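Long-range contacts in DyP2 (Amycolatopsis sp. ATCC 39116, PDB 4G2C), which is a heme-containing, manganese-binding dye-decolorising peroxidase that probably uses hydrogen peroxide to oxidise dyes and lignin-related substrates: residues L72-A77 with T163-L168; E79-L84 with A125-T130. One frame throughout, in Å; residues are numbered along the deposited sequence.

Interaction 1 of 2, residues L72-A77 with T163-L168; sequences LGFGDA and TIDAVL
Asp-165 accepts a nearly straight hydrogen bond from the backbone of Phe-74, N to OD2 2.8 Å with an N-H...O angle of 178°; the N-H meets the carboxylate oxygen on its anti side, somewhat out of the carboxylate plane. The bond sits at a classic beta bulge between antiparallel strands 66-74 and 166-172, neighbours in the sheet of the DyP alpha+beta barrel domain. Asp-165 and Ala-166 both face Leu-72. Leu-72 O takes Asp-165 N at 2.9 Å, and a weaker, longer bond from Ala-166 N at 3.4 Å, while Leu-72 N gives a bond to Ala-166 O at 2.8 Å. Beside the bulge it is thus OD2, rather than a backbone carbonyl of 163-168, that receives the Phe-74 N-H, and the other oxygen, OD1, is hydrogen-bonded to ND1 of His-122 at the start of helix 121-127. With both oxygens engaged, the group is fixed in rotation.

The CB of the same side chain lies over one face of the Phe-74 ring, toward its rim, 3.8 Å from the ring centroid and 17° off the ring normal, a CH-pi contact, with ring and carboxylate nearly parallel. The CG of Asp-165 lies anti to its own carbonyl carbon (chi1 -69°), which turns the carboxylate back toward the backbone of Phe-74. At the far end of the ring, CZ meets Ala-166 CB at 3.6 Å. Beyond it the side chains of Leu-72 and Leu-168 cross at about a right angle, their CD1 methyls pressed together at 3.4 Å, tighter than usual for carbon.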
ATOM      1  N   LEU A  72       2.192  11.473 -16.771  1.00 26.13           N
ATOM      2  CA  LEU A  72       2.338  11.921 -18.154  1.00 25.17           C
ATOM      3  C   LEU A  72       1.009  12.366 -18.747  1.00 28.41           C
ATOM      4  O   LEU A  72      -0.062  11.959 -18.274  1.00 28.90           O
ATOM      5  CB  LEU A  72       2.908  10.792 -19.004  1.00 22.58           C
ATOM      6  CG  LEU A  72       4.184  10.111 -18.502  1.00 26.33           C
ATOM      7  CD1 LEU A  72       4.635   9.049 -19.489  1.00 20.43           C
ATOM      8  CD2 LEU A  72       5.302  11.117 -18.227  1.00 25.74           C
ATOM      9  N   GLY A  73       1.091  13.200 -19.786  1.00 33.18           N
ATOM     10  CA  GLY A  73      -0.058  13.573 -20.606  1.00 27.44           C
ATOM     11  C   GLY A  73       0.247  13.250 -22.063  1.00 31.44           C
ATOM     12  O   GLY A  73       1.344  13.516 -22.529  1.00 31.63           O
ATOM     13  N   PHE A  74      -0.709  12.656 -22.771  1.00 28.84           N
ATOM     14  CA  PHE A  74      -0.526  12.296 -24.169  1.00 31.70           C
ATOM     15  C   PHE A  74      -1.065  13.382 -25.104  1.00 37.13           C
ATOM     16  O   PHE A  74      -2.281  13.550 -25.241  1.00 34.94           O
ATOM     17  CB  PHE A  74      -1.228  10.962 -24.481  1.00 32.00           C
ATOM     18  CG  PHE A  74      -0.637   9.773 -23.760  1.00 32.34           C
ATOM     19  CD1 PHE A  74       0.650   9.829 -23.231  1.00 28.65           C
ATOM     20  CD2 PHE A  74      -1.369   8.598 -23.616  1.00 31.44           C
ATOM     21  CE1 PHE A  74       1.205   8.733 -22.568  1.00 28.69           C
ATOM     22  CE2 PHE A  74      -0.835   7.499 -22.959  1.00 30.32           C
ATOM     23  CZ  PHE A  74       0.460   7.562 -22.431  1.00 33.87           C
ATOM     24  N   GLY A  75      -0.154  14.106 -25.756  1.00 39.22           N
ATOM     25  CA  GLY A  75      -0.526  15.117 -26.739  1.00 39.76           C
ATOM     26  C   GLY A  75      -0.929  14.570 -28.104  1.00 37.14           C
ATOM     27  O   GLY A  75      -1.762  15.164 -28.792  1.00 41.08           O
ATOM     28  N   ASP A  76      -0.336  13.444 -28.503  1.00 36.93           N
ATOM     29  CA  ASP A  76      -0.648  12.810 -29.787  1.00 37.22           C
ATOM     30  C   ASP A  76      -0.673  11.284 -29.664  1.00 36.08           C
ATOM     31  O   ASP A  76       0.231  10.688 -29.082  1.00 37.45           O
ATOM     32  CB  ASP A  76       0.358  13.239 -30.855  1.00 36.02           C
ATOM     33  CG  ASP A  76       0.154  12.518 -32.171  1.00 37.27           C
ATOM     34  OD1 ASP A  76      -0.757  12.909 -32.932  1.00 47.10           O
ATOM     35  OD2 ASP A  76       0.895  11.558 -32.453  1.00 37.33           O
ATOM     36  N   ALA A  77      -1.699  10.647 -30.216  1.00 33.72           N
ATOM     37  CA  ALA A  77      -1.892   9.215 -29.971  1.00 39.89           C
ATOM     38  C   ALA A  77      -0.785   8.362 -30.582  1.00 38.52           C
ATOM     39  O   ALA A  77      -0.238   7.473 -29.919  1.00 33.90           O
ATOM     40  CB  ALA A  77      -3.257   8.753 -30.454  1.00 32.49           C
ATOM     41  N   THR A 163      -5.527  16.349 -16.160  1.00 38.00           N
ATOM     42  CA  THR A 163      -5.868  15.052 -16.730  1.00 31.94           C
ATOM     43  C   THR A 163      -4.610  14.238 -16.978  1.00 31.65           C
ATOM     44  O   THR A 163      -3.718  14.649 -17.716  1.00 35.22           O
ATOM     45  CB  THR A 163      -6.713  15.171 -18.009  1.00 35.21           C
ATOM     46  OG1 THR A 163      -8.027  15.621 -17.652  1.00 46.33           O
ATOM     47  CG2 THR A 163      -6.833  13.804 -18.710  1.00 29.71           C
ATOM     48  N   ILE A 164      -4.546  13.084 -16.330  1.00 35.02           N
ATOM     49  CA  ILE A 164      -3.365  12.233 -16.368  1.00 27.20           C
ATOM     50  C   ILE A 164      -3.625  11.016 -17.234  1.00 26.82           C
ATOM     51  O   ILE A 164      -4.669  10.364 -17.122  1.00 24.78           O
ATOM     52  CB  ILE A 164      -2.992  11.787 -14.954  1.00 28.90           C
ATOM     53  CG1 ILE A 164      -2.642  13.012 -14.104  1.00 30.49           C
ATOM     54  CG2 ILE A 164      -1.857  10.758 -14.978  1.00 24.25           C
ATOM     55  CD1 ILE A 164      -2.456  12.699 -12.641  1.00 28.97           C
ATOM     56  N   ASP A 165      -2.663  10.711 -18.097  1.00 26.39           N
ATOM     57  CA  ASP A 165      -2.795   9.585 -18.998  1.00 28.49           C
ATOM     58  C   ASP A 165      -1.961   8.386 -18.556  1.00 28.77           C
ATOM     59  O   ASP A 165      -2.351   7.235 -18.771  1.00 26.40           O
ATOM     60  CB  ASP A 165      -2.444  10.009 -20.423  1.00 28.15           C
ATOM     61  CG  ASP A 165      -3.488  10.950 -21.011  1.00 31.70           C
ATOM     62  OD1 ASP A 165      -4.684  10.605 -20.932  1.00 29.11           O
ATOM     63  OD2 ASP A 165      -3.117  12.032 -21.527  1.00 31.31           O
ATOM     64  N   ALA A 166      -0.831   8.650 -17.915  1.00 25.78           N
ATOM     65  CA  ALA A 166       0.086   7.571 -17.609  1.00 23.92           C
ATOM     66  C   ALA A 166       0.966   7.838 -16.387  1.00 27.50           C
ATOM     67  O   ALA A 166       1.252   8.986 -16.037  1.00 30.28           O
ATOM     68  CB  ALA A 166       0.946   7.256 -18.838  1.00 23.62           C
ATOM     69  N   VAL A 167       1.408   6.770 -15.736  1.00 25.55           N
ATOM     70  CA  VAL A 167       2.399   6.941 -14.684  1.00 27.08           C
ATOM     71  C   VAL A 167       3.628   6.101 -14.976  1.00 24.70           C
ATOM     72  O   VAL A 167       3.529   4.983 -15.488  1.00 24.48           O
ATOM     73  CB  VAL A 167       1.842   6.584 -13.295  1.00 22.84           C
ATOM     74  CG1 VAL A 167       1.455   5.100 -13.239  1.00 20.36           C
ATOM     75  CG2 VAL A 167       2.865   6.921 -12.222  1.00 22.88           C
ATOM     76  N   LEU A 168       4.791   6.656 -14.672  1.00 25.69           N
ATOM     77  CA  LEU A 168       6.037   5.906 -14.776  1.00 23.12           C
ATOM     78  C   LEU A 168       6.615   5.768 -13.380  1.00 27.87           C
ATOM     79  O   LEU A 168       6.662   6.747 -12.625  1.00 27.48           O
ATOM     80  CB  LEU A 168       7.036   6.640 -15.661  1.00 29.49           C
ATOM     81  CG  LEU A 168       6.917   6.388 -17.156  1.00 29.25           C
ATOM     82  CD1 LEU A 168       5.469   6.326 -17.556  1.00 28.01           C
ATOM     83  CD2 LEU A 168       7.641   7.499 -17.908  1.00 32.82           C
TER

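Interaction 2 of 2, residues E79-L84 with A125-T130; sequences EARTFL and ATLGVT
The guanidinium of Arg-81 turns its edge to the end of helix 121-127: Leu-127 O lies near its plane, 2.9 Å from NH1, and Val-129 CG2 approaches the same nitrogen obliquely at 3.8 Å. A bend at chi3 (77°) swings the group round toward Leu-127 O after the chain has left helix 77-88. This helix end is a Schellman motif, in which Gly-128 takes a positive phi of 64° and the chain leaves the helix toward Val-129.

Nearer the sheet the two helices meet through small and branched apolar groups. Leu-127 reaches across with both methyls: CD2 touches both Arg-81 CG, at 3.5 Å, and Ala-80 CB, at 3.6 Å, while CD1 meets Leu-84 CD1 at 3.8 Å. On the sheet side, Ala-80 and Leu-127 both rest on Phe-74, and Leu-84 on Val-117 and Leu-119.

The contact therefore changes character outward, from buried methyl packing to a charged head at a helix C-terminus. The carbonyl dipoles there would probably favour the positive guanidinium, and the C-terminal carboxylate of Leu-493 adds a long, weak ion pair with Arg-81 NE.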
ATOM      1  N   GLU A  79       2.267   9.214 -31.391  1.00 31.74           N
ATOM      2  CA  GLU A  79       3.532   9.419 -30.707  1.00 34.50           C
ATOM      3  C   GLU A  79       3.557   8.719 -29.350  1.00 34.47           C
ATOM      4  O   GLU A  79       4.606   8.263 -28.900  1.00 33.47           O
ATOM      5  CB  GLU A  79       3.845  10.911 -30.566  1.00 40.32           C
ATOM      6  CG  GLU A  79       4.497  11.530 -31.804  1.00 39.23           C
ATOM      7  CD  GLU A  79       4.626  13.038 -31.704  1.00 49.11           C
ATOM      8  OE1 GLU A  79       5.474  13.521 -30.920  1.00 45.63           O
ATOM      9  OE2 GLU A  79       3.868  13.745 -32.406  1.00 52.67           O
ATOM     10  N   ALA A  80       2.400   8.617 -28.704  1.00 31.82           N
ATOM     11  CA  ALA A  80       2.341   7.982 -27.389  1.00 34.05           C
ATOM     12  C   ALA A  80       2.570   6.486 -27.523  1.00 32.69           C
ATOM     13  O   ALA A  80       3.328   5.898 -26.750  1.00 32.19           O
ATOM     14  CB  ALA A  80       1.018   8.265 -26.706  1.00 30.15           C
ATOM     15  N   ARG A  81       1.925   5.883 -28.520  1.00 31.71           N
ATOM     16  CA  ARG A  81       2.110   4.471 -28.828  1.00 33.39           C
ATOM     17  C   ARG A  81       3.567   4.154 -29.137  1.00 36.28           C
ATOM     18  O   ARG A  81       4.094   3.111 -28.742  1.00 36.74           O
ATOM     19  CB  ARG A  81       1.218   4.057 -30.000  1.00 35.56           C
ATOM     20  CG  ARG A  81      -0.260   4.256 -29.700  1.00 40.47           C
ATOM     21  CD  ARG A  81      -1.149   3.967 -30.900  1.00 35.14           C
ATOM     22  NE  ARG A  81      -1.323   2.537 -31.132  1.00 42.32           N
ATOM     23  CZ  ARG A  81      -2.497   1.912 -31.132  1.00 41.96           C
ATOM     24  NH1 ARG A  81      -3.616   2.592 -30.915  1.00 36.12           N
ATOM     25  NH2 ARG A  81      -2.552   0.600 -31.354  1.00 42.21           N
ATOM     26  N   THR A  82       4.226   5.056 -29.845  1.00 38.65           N
ATOM     27  CA  THR A  82       5.633   4.863 -30.144  1.00 35.79           C
ATOM     28  C   THR A  82       6.452   4.930 -28.838  1.00 32.48           C
ATOM     29  O   THR A  82       7.304   4.082 -28.579  1.00 29.59           O
ATOM     30  CB  THR A  82       6.103   5.883 -31.196  1.00 34.11           C
ATOM     31  OG1 THR A  82       5.318   5.712 -32.381  1.00 36.84           O
ATOM     32  CG2 THR A  82       7.596   5.710 -31.531  1.00 29.45           C
ATOM     33  N   PHE A  83       6.169   5.925 -28.008  1.00 30.59           N
ATOM     34  CA  PHE A  83       6.843   6.060 -26.716  1.00 31.53           C
ATOM     35  C   PHE A  83       6.720   4.792 -25.868  1.00 33.52           C
ATOM     36  O   PHE A  83       7.728   4.196 -25.461  1.00 30.74           O
ATOM     37  CB  PHE A  83       6.274   7.257 -25.960  1.00 33.18           C
ATOM     38  CG  PHE A  83       6.925   7.515 -24.623  1.00 33.14           C
ATOM     39  CD1 PHE A  83       8.301   7.636 -24.515  1.00 30.67           C
ATOM     40  CD2 PHE A  83       6.147   7.673 -23.479  1.00 30.36           C
ATOM     41  CE1 PHE A  83       8.905   7.890 -23.299  1.00 25.64           C
ATOM     42  CE2 PHE A  83       6.738   7.934 -22.252  1.00 29.33           C
ATOM     43  CZ  PHE A  83       8.124   8.040 -22.160  1.00 32.43           C
ATOM     44  N   LEU A  84       5.484   4.376 -25.601  1.00 31.92           N
ATOM     45  CA  LEU A  84       5.247   3.147 -24.851  1.00 26.87           C
ATOM     46  C   LEU A  84       6.026   1.976 -25.439  1.00 31.63           C
ATOM     47  O   LEU A  84       6.680   1.230 -24.710  1.00 28.76           O
ATOM     48  CB  LEU A  84       3.757   2.844 -24.794  1.00 29.70           C
ATOM     49  CG  LEU A  84       3.030   3.905 -23.955  1.00 25.33           C
ATOM     50  CD1 LEU A  84       1.533   3.831 -24.134  1.00 27.11           C
ATOM     51  CD2 LEU A  84       3.399   3.736 -22.502  1.00 31.44           C
ATOM     52  N   ALA A 125      -8.182   6.056 -23.701  1.00 27.04           N
ATOM     53  CA  ALA A 125      -9.013   6.805 -24.633  1.00 30.64           C
ATOM     54  C   ALA A 125      -8.157   7.575 -25.647  1.00 31.38           C
ATOM     55  O   ALA A 125      -8.436   7.553 -26.842  1.00 28.76           O
ATOM     56  CB  ALA A 125      -9.984   7.748 -23.884  1.00 26.70           C
ATOM     57  N   THR A 126      -7.113   8.243 -25.174  1.00 30.59           N
ATOM     58  CA  THR A 126      -6.203   8.951 -26.076  1.00 30.83           C
ATOM     59  C   THR A 126      -5.547   8.013 -27.084  1.00 32.57           C
ATOM     60  O   THR A 126      -5.306   8.387 -28.230  1.00 29.64           O
ATOM     61  CB  THR A 126      -5.073   9.671 -25.320  1.00 30.31           C
ATOM     62  OG1 THR A 126      -5.587  10.843 -24.686  1.00 34.96           O
ATOM     63  CG2 THR A 126      -3.979  10.099 -26.292  1.00 32.93           C
ATOM     64  N   LEU A 127      -5.223   6.808 -26.642  1.00 32.66           N
ATOM     65  CA  LEU A 127      -4.569   5.838 -27.509  1.00 31.18           C
ATOM     66  C   LEU A 127      -5.576   5.186 -28.450  1.00 29.70           C
ATOM     67  O   LEU A 127      -5.197   4.538 -29.431  1.00 33.07           O
ATOM     68  CB  LEU A 127      -3.875   4.757 -26.668  1.00 29.65           C
ATOM     69  CG  LEU A 127      -2.648   5.136 -25.826  1.00 33.94           C
ATOM     70  CD1 LEU A 127      -2.207   3.963 -24.978  1.00 28.48           C
ATOM     71  CD2 LEU A 127      -1.486   5.628 -26.695  1.00 31.54           C
ATOM     72  N   GLY A 128      -6.860   5.348 -28.139  1.00 29.63           N
ATOM     73  CA  GLY A 128      -7.920   4.640 -28.841  1.00 28.81           C
ATOM     74  C   GLY A 128      -7.876   3.122 -28.660  1.00 29.94           C
ATOM     75  O   GLY A 128      -8.047   2.371 -29.621  1.00 27.78           O
ATOM     76  N   VAL A 129      -7.658   2.660 -27.429  1.00 27.14           N
ATOM     77  CA  VAL A 129      -7.509   1.224 -27.179  1.00 27.10           C
ATOM     78  C   VAL A 129      -8.582   0.671 -26.226  1.00 26.48           C
ATOM     79  O   VAL A 129      -9.003   1.349 -25.288  1.00 25.85           O
ATOM     80  CB  VAL A 129      -6.090   0.908 -26.623  1.00 29.67           C
ATOM     81  CG1 VAL A 129      -6.020  -0.495 -26.110  1.00 27.33           C
ATOM     82  CG2 VAL A 129      -5.015   1.157 -27.684  1.00 27.73           C
ATOM     83  N   THR A 130      -9.022  -0.562 -26.464  1.00 24.75           N
ATOM     84  CA  THR A 130      -9.963  -1.209 -25.556  1.00 22.42           C
ATOM     85  C   THR A 130      -9.432  -1.194 -24.120  1.00 28.34           C
ATOM     86  O   THR A 130      -8.342  -1.701 -23.864  1.00 26.46           O
ATOM     87  CB  THR A 130     -10.196  -2.675 -25.929  1.00 27.21           C
ATOM     88  OG1 THR A 130     -10.820  -2.760 -27.218  1.00 32.36           O
ATOM     89  CG2 THR A 130     -11.075  -3.363 -24.855  1.00 27.47           C
TER

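In the fold
Interactions 1 and 2 lie in the DyP alpha+beta barrel domain, on the same side of the chain's centre; their centres are about 9 Å apart. Interaction 1 joins two sheet strands and is mostly buried, held by backbone hydrogen bonds and a buried carboxylate. Interaction 2 joins two helices that cover that sheet; its apolar middle is buried, but its arginine is partly exposed. Strand 66-74 runs on through a short turn into helix 77-88: interaction 1 holds the last strand residues before the turn, interaction 2 the first turns of the helix after it. Phe-74 belongs to both: its ring packs against Asp-165 in interaction 1, and its CB touches Thr-126 CG2 on the helix side, while Leu-72 packs on Phe-83.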